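Local coordinates for 4-aminobutyrate transaminase (PDB 6WOP) that catalyses the pyridoxal-phosphate-dependent transfer of the amino group of 4-aminobutyrate to 2-oxoglutarate, at the interface of chains A and B. Residues are numbered along the deposited sequence; one frame, centred on the assembly and turned at random. Chains: chain A/B, 4-aminobutyrate transaminase.

The interface of chains A and B. Residues chain A 150-153, 157, 169; chain B 193-196.
The C-terminal end of helix 181-194 of chain B, with the loop that follows, meets the loop after helix 144-149 and strand 167-170 of chain A. This is one patch of a two-fold symmetric interface between copies of a class-III aminotransferase, and the exchanged chains form its twin. A helix end leaves carbonyls without partners in the next turn, and chain A supplies donors for two of them. The backbone N of A:Thr153 bonds to B:Ser193 O at 2.8 Å. Both threonine branches add to this: CG2 touches B:Glu194 CA at 3.8 Å, next to the B:Ser193 carbonyl, and OG1 makes a weak bond to B:Ser193 O. A:Lys157 reaches the next carbonyl, its NZ hydrogen-bonded to B:Glu194 O at 2.8 Å and tilted from the carbonyl plane. Its CG stands between the backbone N and carbonyl carbon (chi1 61°), and from there the chain runs extended, long enough to bring the amine to the partner. The same NZ binds A:Thr150 O at 2.6 Å, nearly in line with that C=O, and a water that also bonds to B:Asp195 O. Two carbonyls and a water thus hold the amine, which ties chain A's own loop to the helix end; a positive charge would suit the negative end of the helix dipole. Alongside, A:His169 points ND1 at B:Asp195 OD1 (2.7 Å, 159° at H). The oxygen lies in the ring plane, yet ND1 reaches it from above the carboxylate plane, the two planes being 62° apart. OD1 of this short acidic side chain takes the ring N-H directly and reaches A:His169 N through a second water. B:Glu194 lays CB over the rim of one imidazole face, and its CG packs against A:Gly151 O, where a residue without a side chain may let the glutamate come close.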
# COMPACT_ATOMS: atom_id res chain seq x y z
N THR A 150 10.63 3.96 11.03
CA THR A 150 11.23 3.51 12.29
C THR A 150 11.49 2.01 12.24
O THR A 150 10.60 1.22 11.88
CB THR A 150 10.27 3.89 13.44
OG1 THR A 150 10.29 5.34 13.55
CG2 THR A 150 10.65 3.20 14.77
N GLY A 151 12.72 1.61 12.67
CA GLY A 151 13.19 0.24 12.47
C GLY A 151 13.09 -0.53 13.76
O GLY A 151 14.01 -1.22 14.18
N LYS A 152 11.98 -0.39 14.44
CA LYS A 152 11.71 -1.11 15.65
C LYS A 152 10.20 -1.31 15.72
O LYS A 152 9.48 -0.40 15.82
CB LYS A 152 12.27 -0.34 16.85
CG LYS A 152 12.13 -1.04 18.17
CD LYS A 152 13.03 -0.46 19.24
CE LYS A 152 12.65 -0.90 20.65
NZ LYS A 152 13.62 -0.36 21.63
N THR A 153 9.75 -2.54 15.76
CA THR A 153 8.32 -2.73 15.70
C THR A 153 7.72 -2.66 17.08
O THR A 153 6.57 -2.22 17.24
CB THR A 153 8.02 -4.10 15.07
OG1 THR A 153 8.68 -5.10 15.82
CG2 THR A 153 8.61 -4.14 13.71
N LYS A 157 5.03 0.12 16.65
CA LYS A 157 4.06 -0.07 15.57
C LYS A 157 3.36 -1.42 15.55
O LYS A 157 2.44 -1.57 14.75
CB LYS A 157 4.71 0.19 14.19
CG LYS A 157 5.83 -0.70 13.85
CD LYS A 157 6.54 -0.17 12.54
CE LYS A 157 7.78 -0.89 12.18
NZ LYS A 157 8.60 -0.27 11.06
N HIS A 169 14.07 -1.53 5.23
CA HIS A 169 15.15 -1.32 6.21
C HIS A 169 16.44 -2.03 5.84
O HIS A 169 16.46 -3.27 5.67
CB HIS A 169 14.69 -1.78 7.58
CG HIS A 169 13.56 -0.96 8.11
ND1 HIS A 169 12.24 -1.28 7.87
CD2 HIS A 169 13.55 0.19 8.83
CE1 HIS A 169 11.45 -0.37 8.43
NE2 HIS A 169 12.22 0.54 9.02
N SER B 193 11.64 -7.58 13.86
CA SER B 193 12.05 -6.51 14.75
C SER B 193 11.87 -5.14 14.12
O SER B 193 11.78 -4.17 14.85
CB SER B 193 13.53 -6.64 15.15
OG SER B 193 13.77 -7.81 15.89
N GLU B 194 11.94 -5.04 12.80
CA GLU B 194 12.07 -3.77 12.10
C GLU B 194 10.90 -3.42 11.20
O GLU B 194 10.61 -2.22 11.04
CB GLU B 194 13.35 -3.76 11.24
CG GLU B 194 14.62 -3.96 12.15
CD GLU B 194 15.89 -4.26 11.35
OE1 GLU B 194 15.85 -4.29 10.10
OE2 GLU B 194 16.92 -4.49 12.00
N ASP B 195 10.32 -4.41 10.51
CA ASP B 195 9.37 -4.20 9.42
C ASP B 195 7.94 -4.51 9.80
O ASP B 195 6.99 -3.77 9.44
CB ASP B 195 9.76 -5.08 8.20
CG ASP B 195 11.01 -4.59 7.50
OD1 ASP B 195 10.97 -3.48 6.92
OD2 ASP B 195 12.04 -5.30 7.55
N ILE B 196 7.73 -5.65 10.45
CA ILE B 196 6.37 -6.16 10.60
C ILE B 196 6.32 -7.11 11.79
O ILE B 196 7.13 -8.04 11.89
CB ILE B 196 5.84 -6.86 9.33
CG1 ILE B 196 4.38 -7.26 9.57
CG2 ILE B 196 6.79 -8.10 8.88
CD1 ILE B 196 3.64 -7.80 8.29
O HOH W 1 12.85 -4.13 4.85
O HOH W 2 7.24 -1.22 8.76